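Local coordinates for bifunctional protein PutA (Bdellovibrio bacteriovorus, PDB 5UR2) that probably oxidises proline to glutamate in two steps, using a flavin-dependent proline dehydrogenase domain and an NAD-dependent glutamate semialdehyde dehydrogenase domain, at residues B[343-348]-B[370-375]; B[362-367]-B[394-399]; B[540-545]-B[690-695]. All blocks are in the same frame, centred on the assembly; numbering follows the deposited sequence.

Contacts 1 and 2 are neighbours in the proline dehydrogenase barrel, with centres about 12 Å apart and segments that alternate along the chain. Glu375 O of contact 1 accepts a probable hydrogen bond from Arg399 NH1 of contact 2 at 2.8 Å, tying 370-375 to 394-399, and a probable bond from Ile372 N to Ala367 O (3.1 Å) places the end of helix 357-369 in both. Neither forms part of the flavin pocket; the Met364 side chain lies about 13 Å from the propargylglycine-modified FAD. Contact 3 belongs to the aldehyde dehydrogenase region, on the opposite side of the chain's centre, about 76 Å from contact 1 and about 78 Å from contact 2, centre to centre.

Contact 1. Residues B[343-348]-B[370-375]; sequences ENIKFI and LNIPKE
Leu370 reaches across to Glu343 with both of its methyl groups, and Ile372 meets Ile345 beside them. The CA-CB bond of Leu370 already points at the other segment. CG then stands anti to the carbonyl carbon (chi1 -62°), which carries the fork toward the last turn of helix 327-343. There the branches separate: CD1 settles against the backbone of Glu343, 3.8 Å from its N, while CD2 comes up to the carboxylate at a slant, 3.6 Å from OE1 of Glu343. The glutamate starts out pointing away from Leu370 and returns because its chain bends at chi2 (72°), so that the two side chains cross at about a right angle. Leu370 also touches Leu342, which precedes Glu343 on the same helix.

The isoleucines approach tip to tip in an exchanged pairing of methyls. Ile345 CD1 is 4.0 Å from Ile372 CG2, and Ile345 CG2 is 4.1 Å from Ile372 CD1. Ile345 further touches Ala376, and Ile372 rests on Leu342.

Both segments are helix-to-strand connections of the proline dehydrogenase (βα)8 barrel: residues 343-348 lead into strand 349-353, and residues 370-375 run toward strand 379-382. They therefore lie at the N-terminal end of the strands, the end away from the active site in TIM barrels. Asn371, with positive phi, is the C' residue of a Schellman motif closing helix 357-369, and the chain reversal there carries Ile372 alongside Ile345. On the facing side, Asn344 leaves the helical conformation, and its carbonyl O accepts bonds from both Phe347 N and Ile348 N.

No hydrogen bond or salt bridge crosses, so cohesion rests on the isoleucine methyls; the carboxylate merely passes the leucine methyl at van der Waals distance, contacts with little directional demand.

Contact 2. Residues B[362-367]-B[394-399]; sequences ACMLYA and VDMGYR
The phenol of Tyr398 is met obliquely by Met364, whose CE lies 3.6 Å from Tyr398 CE2. The sulfur stands 4.6 Å from the ring centroid and 44° off the ring normal, a Met-aromatic contact made at a slant. Phe379 packs with the same ring edge-to-face.

Met364 runs extended beyond CG and follows one side of the phenol: its CG approaches Tyr398 OH at 3.6 Å, SD lies near both OH and CE2, and the terminal methyl reaches CE2 and CD2. Helix 357-369 thus presents Met364 to the turn that ends helix 387-395, two successive outer helices of the proline dehydrogenase (βα)8 barrel. Gly397 closes the second helix in a Schellman motif with phi 95°, and Tyr398 then leads into strand 400-406, the last of the barrel.

Met396, just before that glycine, adds a second thioether. A bend at chi3 (69°) turns its methyl toward Met364, and Met396 CE sits 4.1 Å from Met364 SD and equally close to Met364 CE. Ile393, in the last turn of helix 387-395, touches both Met364 and Tyr398. The N-terminal helix 6-22 covers the two methionines, Arg13 packing on Met364 and Arg20 on Met396.

Contact 3. Residues B[540-545]-B[690-695]; sequences QAAQTA and VINFLP
The carboxamide of Asn692 lies against two alanine methyls of helix 532-549, its oxygen and nitrogen taking one each. Asn692 OD1 is 3.8 Å from Ala541 CB, and Asn692 ND2 is 3.7 Å from Ala542 CB; CG, anti to the carbonyl carbon (chi1 -56°), brings the amide to the helix.

A turn further on, the packing involves backbone as well as side chain. Ala545 CB comes within 3.8 Å of Val690 N, whereas the valine side chain sets out away from the helix and only its CG2 remains near, 4.4 Å from Ala545 CB.

Hydrogen bonding is supplied by surrounding residues. Asn692 OD1 accepts from Asn502 N, in the loop after strand 495-501, and ND2 donates to the carbonyls of Gly689 and Val662. Ala542 O accepts from Thr661 OG1, linking the helix to strand 661-665, which pairs in parallel with strand 691-693 in the Rossmann-type sheet of the aldehyde dehydrogenase module.

Alanine side chains are consistent with the close approach of helix 532-549 to the residue before strand 691-693, with CA atoms of Ala545 and Val690 5.6 Å apart. With both ends of the buried amide satisfied elsewhere, van der Waals forces govern its helix contact.

Contact 1. Residues B[343-348]-B[370-375]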
loop_
_atom_site.group_PDB
_atom_site.type_symbol
_atom_site.label_atom_id
_atom_site.label_comp_id
_atom_site.label_asym_id
_atom_site.label_seq_id
_atom_site.Cartn_x
_atom_site.Cartn_y
_atom_site.Cartn_z
ATOM N N GLU B 343 55.951 -1.542 27.046
ATOM C CA GLU B 343 57.194 -1.615 26.292
ATOM C C GLU B 343 57.893 -0.269 26.217
ATOM O O GLU B 343 59.128 -0.215 26.143
ATOM C CB GLU B 343 56.904 -2.126 24.887
ATOM C CG GLU B 343 58.135 -2.410 24.105
ATOM C CD GLU B 343 58.825 -3.654 24.611
ATOM O OE1 GLU B 343 58.146 -4.709 24.716
ATOM O OE2 GLU B 343 60.034 -3.560 24.912
ATOM N N ASN B 344 57.133 0.821 26.323
ATOM C CA ASN B 344 57.641 2.178 26.176
ATOM C C ASN B 344 57.481 2.977 27.460
ATOM O O ASN B 344 57.379 4.207 27.422
ATOM C CB ASN B 344 56.931 2.907 25.035
ATOM C CG ASN B 344 57.332 2.392 23.665
ATOM O OD1 ASN B 344 58.362 2.795 23.146
ATOM N ND2 ASN B 344 56.485 1.561 23.043
ATOM N N ILE B 345 57.488 2.293 28.605
ATOM C CA ILE B 345 57.202 2.967 29.862
ATOM C C ILE B 345 58.221 4.064 30.161
ATOM O O ILE B 345 57.926 4.980 30.935
ATOM C CB ILE B 345 57.108 1.933 31.007
ATOM C CG1 ILE B 345 56.506 2.578 32.261
ATOM C CG2 ILE B 345 58.466 1.269 31.285
ATOM C CD1 ILE B 345 56.078 1.585 33.300
ATOM N N LYS B 346 59.399 4.023 29.526
ATOM C CA LYS B 346 60.370 5.107 29.689
ATOM C C LYS B 346 59.812 6.452 29.232
ATOM O O LYS B 346 60.175 7.494 29.786
ATOM C CB LYS B 346 61.660 4.793 28.920
ATOM N N PHE B 347 58.940 6.456 28.231
ATOM C CA PHE B 347 58.449 7.699 27.646
ATOM C C PHE B 347 57.040 8.067 28.075
ATOM O O PHE B 347 56.686 9.252 28.051
ATOM C CB PHE B 347 58.456 7.615 26.115
ATOM C CG PHE B 347 59.792 7.291 25.520
ATOM C CD1 PHE B 347 60.823 8.219 25.555
ATOM C CD2 PHE B 347 60.018 6.066 24.916
ATOM C CE1 PHE B 347 62.058 7.933 24.992
ATOM C CE2 PHE B 347 61.257 5.774 24.351
ATOM C CZ PHE B 347 62.275 6.706 24.392
ATOM N N ILE B 348 56.217 7.077 28.404
ATOM C CA ILE B 348 54.792 7.284 28.614
ATOM C C ILE B 348 54.338 6.300 29.683
ATOM O O ILE B 348 54.792 5.155 29.716
ATOM C CB ILE B 348 54.049 7.128 27.266
ATOM C CG1 ILE B 348 52.603 7.630 27.333
ATOM C CG2 ILE B 348 54.190 5.688 26.712
ATOM C CD1 ILE B 348 51.942 7.717 25.942
ATOM N N LEU B 370 58.773 -7.773 31.256
ATOM C CA LEU B 370 59.615 -6.631 30.910
ATOM C C LEU B 370 60.479 -6.156 32.072
ATOM O O LEU B 370 61.122 -5.107 31.957
ATOM C CB LEU B 370 58.757 -5.466 30.401
ATOM C CG LEU B 370 57.982 -5.781 29.126
ATOM C CD1 LEU B 370 56.928 -4.710 28.805
ATOM C CD2 LEU B 370 58.963 -5.978 27.975
ATOM N N ASN B 371 60.499 -6.893 33.185
ATOM C CA ASN B 371 61.255 -6.536 34.387
ATOM C C ASN B 371 60.871 -5.153 34.913
ATOM O O ASN B 371 61.685 -4.452 35.523
ATOM C CB ASN B 371 62.760 -6.623 34.125
ATOM C CG ASN B 371 63.188 -8.014 33.734
ATOM O OD1 ASN B 371 62.885 -8.987 34.425
ATOM N ND2 ASN B 371 63.852 -8.125 32.590
ATOM N N ILE B 372 59.619 -4.771 34.713
ATOM C CA ILE B 372 59.117 -3.516 35.263
ATOM C C ILE B 372 58.746 -3.744 36.724
ATOM O O ILE B 372 58.051 -4.725 37.028
ATOM C CB ILE B 372 57.918 -3.035 34.453
ATOM C CG1 ILE B 372 58.335 -2.796 33.004
ATOM C CG2 ILE B 372 57.343 -1.740 35.032
ATOM C CD1 ILE B 372 57.125 -2.536 32.066
ATOM N N PRO B 373 59.205 -2.907 37.654
ATOM C CA PRO B 373 58.852 -3.120 39.064
ATOM C C PRO B 373 57.380 -2.808 39.320
ATOM O O PRO B 373 56.775 -1.960 38.653
ATOM C CB PRO B 373 59.766 -2.146 39.816
ATOM C CG PRO B 373 60.016 -1.041 38.827
ATOM C CD PRO B 373 60.029 -1.703 37.459
ATOM N N LYS B 374 56.818 -3.492 40.328
ATOM C CA LYS B 374 55.395 -3.351 40.619
ATOM C C LYS B 374 55.032 -1.901 40.906
ATOM O O LYS B 374 54.012 -1.400 40.421
ATOM C CB LYS B 374 55.006 -4.248 41.797
ATOM N N GLU B 375 55.908 -1.183 41.607
ATOM C CA GLU B 375 55.596 0.182 41.997
ATOM C C GLU B 375 55.458 1.102 40.797
ATOM O O GLU B 375 54.938 2.214 40.945
ATOM C CB GLU B 375 56.681 0.727 42.933
ATOM C CG GLU B 375 56.812 -0.018 44.271
ATOM C CD GLU B 375 57.597 -1.326 44.171
ATOM O OE1 GLU B 375 58.238 -1.578 43.126
ATOM O OE2 GLU B 375 57.564 -2.109 45.142
#

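Contact 2. Residues B[362-367]-B[394-399]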
loop_
_atom_site.group_PDB
_atom_site.type_symbol
_atom_site.label_atom_id
_atom_site.label_comp_id
_atom_site.label_asym_id
_atom_site.label_seq_id
_atom_site.Cartn_x
_atom_site.Cartn_y
_atom_site.Cartn_z
ATOM N N ALA B 362 46.758 -10.182 32.891
ATOM C CA ALA B 362 47.596 -10.030 31.703
ATOM C C ALA B 362 48.539 -8.840 31.852
ATOM O O ALA B 362 49.741 -8.947 31.588
ATOM C CB ALA B 362 46.717 -9.873 30.461
ATOM N N CYS B 363 48.019 -7.703 32.314
ATOM C CA CYS B 363 48.880 -6.549 32.526
ATOM C C CYS B 363 50.011 -6.876 33.499
ATOM O O CYS B 363 51.169 -6.513 33.262
ATOM C CB CYS B 363 48.056 -5.373 33.030
ATOM S SG CYS B 363 46.919 -4.674 31.803
ATOM N N MET B 364 49.698 -7.579 34.588
ATOM C CA MET B 364 50.725 -7.898 35.575
ATOM C C MET B 364 51.850 -8.696 34.945
ATOM O O MET B 364 53.030 -8.422 35.191
ATOM C CB MET B 364 50.133 -8.686 36.741
ATOM C CG MET B 364 49.203 -7.902 37.639
ATOM S SD MET B 364 48.424 -8.982 38.854
ATOM C CE MET B 364 47.409 -7.789 39.718
ATOM N N LEU B 365 51.496 -9.703 34.143
ATOM C CA LEU B 365 52.500 -10.578 33.547
ATOM C C LEU B 365 53.319 -9.835 32.500
ATOM O O LEU B 365 54.555 -9.934 32.478
ATOM C CB LEU B 365 51.826 -11.811 32.932
ATOM C CG LEU B 365 51.879 -13.076 33.783
ATOM C CD1 LEU B 365 53.305 -13.568 33.929
ATOM C CD2 LEU B 365 51.298 -12.782 35.145
ATOM N N TYR B 366 52.643 -9.069 31.638
ATOM C CA TYR B 366 53.346 -8.292 30.624
ATOM C C TYR B 366 54.348 -7.350 31.281
ATOM O O TYR B 366 55.482 -7.190 30.798
ATOM C CB TYR B 366 52.342 -7.504 29.769
ATOM C CG TYR B 366 51.392 -8.355 28.935
ATOM C CD1 TYR B 366 51.775 -9.589 28.408
ATOM C CD2 TYR B 366 50.089 -7.934 28.718
ATOM C CE1 TYR B 366 50.871 -10.371 27.647
ATOM C CE2 TYR B 366 49.182 -8.706 27.977
ATOM C CZ TYR B 366 49.574 -9.915 27.440
ATOM O OH TYR B 366 48.651 -10.652 26.710
ATOM N N ALA B 367 53.961 -6.745 32.410
ATOM C CA ALA B 367 54.915 -5.932 33.158
ATOM C C ALA B 367 56.065 -6.786 33.680
ATOM O O ALA B 367 57.229 -6.371 33.632
ATOM C CB ALA B 367 54.214 -5.205 34.308
ATOM N N VAL B 394 45.190 -4.571 46.206
ATOM C CA VAL B 394 45.950 -3.829 47.210
ATOM C C VAL B 394 46.788 -4.781 48.052
ATOM O O VAL B 394 47.960 -4.506 48.344
ATOM C CB VAL B 394 45.000 -2.982 48.080
ATOM C CG1 VAL B 394 45.770 -2.290 49.200
ATOM C CG2 VAL B 394 44.251 -1.967 47.229
ATOM N N ASP B 395 46.194 -5.903 48.477
ATOM C CA ASP B 395 46.949 -6.890 49.247
ATOM C C ASP B 395 48.158 -7.392 48.471
ATOM O O ASP B 395 49.202 -7.677 49.066
ATOM C CB ASP B 395 46.066 -8.078 49.633
ATOM C CG ASP B 395 44.985 -7.717 50.640
ATOM O OD1 ASP B 395 45.145 -6.707 51.368
ATOM O OD2 ASP B 395 43.983 -8.468 50.710
ATOM N N MET B 396 48.053 -7.489 47.146
ATOM C CA MET B 396 49.177 -7.971 46.355
ATOM C C MET B 396 50.262 -6.917 46.184
ATOM O O MET B 396 51.260 -7.180 45.499
ATOM C CB MET B 396 48.671 -8.467 45.000
ATOM C CG MET B 396 47.857 -9.746 45.145
ATOM S SD MET B 396 46.933 -10.211 43.682
ATOM C CE MET B 396 48.249 -10.661 42.548
ATOM N N GLY B 397 50.073 -5.734 46.769
ATOM C CA GLY B 397 51.087 -4.706 46.807
ATOM C C GLY B 397 51.009 -3.664 45.717
ATOM O O GLY B 397 51.902 -2.815 45.642
ATOM N N TYR B 398 49.973 -3.685 44.882
ATOM C CA TYR B 398 49.891 -2.768 43.753
ATOM C C TYR B 398 49.192 -1.475 44.158
ATOM O O TYR B 398 48.370 -1.449 45.082
ATOM C CB TYR B 398 49.148 -3.415 42.587
ATOM C CG TYR B 398 49.875 -4.567 41.920
ATOM C CD1 TYR B 398 50.806 -4.345 40.911
ATOM C CD2 TYR B 398 49.610 -5.886 42.285
ATOM C CE1 TYR B 398 51.461 -5.411 40.284
ATOM C CE2 TYR B 398 50.262 -6.957 41.671
ATOM C CZ TYR B 398 51.187 -6.714 40.674
ATOM O OH TYR B 398 51.830 -7.776 40.066
ATOM N N ARG B 399 49.511 -0.403 43.436
ATOM C CA ARG B 399 48.893 0.895 43.664
ATOM C C ARG B 399 47.512 0.939 43.007
ATOM O O ARG B 399 47.389 0.745 41.792
ATOM C CB ARG B 399 49.787 2.000 43.116
ATOM C CG ARG B 399 49.249 3.386 43.386
ATOM C CD ARG B 399 50.320 4.451 43.213
ATOM N NE ARG B 399 50.732 4.608 41.824
ATOM C CZ ARG B 399 51.832 4.072 41.306
ATOM N NH1 ARG B 399 52.639 3.338 42.064
ATOM N NH2 ARG B 399 52.132 4.286 40.033
#

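Contact 3. Residues B[540-545]-B[690-695]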
loop_
_atom_site.group_PDB
_atom_site.type_symbol
_atom_site.label_atom_id
_atom_site.label_comp_id
_atom_site.label_asym_id
_atom_site.label_seq_id
_atom_site.Cartn_x
_atom_site.Cartn_y
_atom_site.Cartn_z
ATOM N N GLN B 540 3.854 24.022 -23.646
ATOM C CA GLN B 540 3.775 23.271 -24.897
ATOM C C GLN B 540 4.864 22.214 -24.977
ATOM O O GLN B 540 4.593 21.079 -25.386
ATOM C CB GLN B 540 3.861 24.213 -26.111
ATOM C CG GLN B 540 2.575 25.020 -26.433
ATOM C CD GLN B 540 1.375 24.139 -26.785
ATOM O OE1 GLN B 540 1.530 23.011 -27.252
ATOM N NE2 GLN B 540 0.169 24.658 -26.554
ATOM N N ALA B 541 6.103 22.567 -24.596
ATOM C CA ALA B 541 7.202 21.596 -24.625
ATOM C C ALA B 541 6.931 20.407 -23.695
ATOM O O ALA B 541 7.197 19.252 -24.057
ATOM C CB ALA B 541 8.520 22.277 -24.251
ATOM N N ALA B 542 6.370 20.672 -22.510
ATOM C CA ALA B 542 6.055 19.603 -21.563
ATOM C C ALA B 542 4.937 18.704 -22.079
ATOM O O ALA B 542 5.004 17.474 -21.943
ATOM C CB ALA B 542 5.641 20.208 -20.220
ATOM N N GLN B 543 3.904 19.299 -22.674
ATOM C CA GLN B 543 2.792 18.515 -23.199
ATOM C C GLN B 543 3.239 17.645 -24.369
ATOM O O GLN B 543 2.908 16.456 -24.426
ATOM C CB GLN B 543 1.645 19.450 -23.592
ATOM C CG GLN B 543 0.397 18.740 -24.097
ATOM C CD GLN B 543 -0.271 17.873 -23.027
ATOM O OE1 GLN B 543 -0.153 18.131 -21.826
ATOM N NE2 GLN B 543 -0.965 16.832 -23.467
ATOM N N THR B 544 4.032 18.199 -25.286
ATOM C CA THR B 544 4.552 17.392 -26.387
ATOM C C THR B 544 5.395 16.244 -25.850
ATOM O O THR B 544 5.244 15.089 -26.272
ATOM C CB THR B 544 5.383 18.261 -27.335
ATOM O OG1 THR B 544 4.530 19.187 -27.991
ATOM C CG2 THR B 544 6.095 17.416 -28.395
ATOM N N ALA B 545 6.286 16.550 -24.903
ATOM C CA ALA B 545 7.142 15.519 -24.340
ATOM C C ALA B 545 6.332 14.443 -23.613
ATOM O O ALA B 545 6.677 13.259 -23.679
ATOM C CB ALA B 545 8.158 16.156 -23.393
ATOM N N VAL B 690 10.943 16.947 -21.003
ATOM C CA VAL B 690 10.399 16.195 -19.873
ATOM C C VAL B 690 10.382 17.065 -18.625
ATOM O O VAL B 690 9.398 17.086 -17.877
ATOM C CB VAL B 690 11.193 14.889 -19.663
ATOM C CG1 VAL B 690 10.741 14.150 -18.385
ATOM C CG2 VAL B 690 11.034 13.967 -20.901
ATOM N N ILE B 691 11.444 17.843 -18.415
ATOM C CA ILE B 691 11.539 18.789 -17.314
ATOM C C ILE B 691 11.944 20.139 -17.897
ATOM O O ILE B 691 12.907 20.220 -18.663
ATOM C CB ILE B 691 12.545 18.302 -16.248
ATOM C CG1 ILE B 691 12.017 17.020 -15.593
ATOM C CG2 ILE B 691 12.779 19.356 -15.184
ATOM C CD1 ILE B 691 13.054 16.213 -14.855
ATOM N N ASN B 692 11.183 21.188 -17.582
ATOM C CA ASN B 692 11.471 22.521 -18.091
ATOM C C ASN B 692 11.688 23.492 -16.939
ATOM O O ASN B 692 11.011 23.416 -15.910
ATOM C CB ASN B 692 10.353 23.018 -19.009
ATOM C CG ASN B 692 10.096 22.063 -20.161
ATOM O OD1 ASN B 692 10.723 22.162 -21.217
ATOM N ND2 ASN B 692 9.217 21.085 -19.935
ATOM N N PHE B 693 12.636 24.405 -17.130
ATOM C CA PHE B 693 13.135 25.303 -16.097
ATOM C C PHE B 693 12.647 26.716 -16.396
ATOM O O PHE B 693 13.118 27.352 -17.350
ATOM C CB PHE B 693 14.653 25.254 -16.059
ATOM C CG PHE B 693 15.269 26.124 -15.001
ATOM C CD1 PHE B 693 15.072 25.851 -13.656
ATOM C CD2 PHE B 693 16.107 27.171 -15.354
ATOM C CE1 PHE B 693 15.688 26.625 -12.680
ATOM C CE2 PHE B 693 16.723 27.956 -14.388
ATOM C CZ PHE B 693 16.514 27.688 -13.052
ATOM N N LEU B 694 11.721 27.209 -15.573
ATOM C CA LEU B 694 10.975 28.438 -15.847
ATOM C C LEU B 694 11.123 29.417 -14.688
ATOM O O LEU B 694 10.166 29.646 -13.935
ATOM C CB LEU B 694 9.497 28.123 -16.094
ATOM C CG LEU B 694 8.642 29.306 -16.581
ATOM C CD1 LEU B 694 8.968 29.657 -18.026
ATOM C CD2 LEU B 694 7.168 29.020 -16.422
ATOM N N PRO B 695 12.291 30.038 -14.537
ATOM C CA PRO B 695 12.439 31.073 -13.504
ATOM C C PRO B 695 11.581 32.299 -13.811
ATOM O O PRO B 695 11.251 32.590 -14.967
ATOM C CB PRO B 695 13.936 31.406 -13.552
ATOM C CG PRO B 695 14.351 31.050 -14.936
ATOM C CD PRO B 695 13.525 29.868 -15.329
#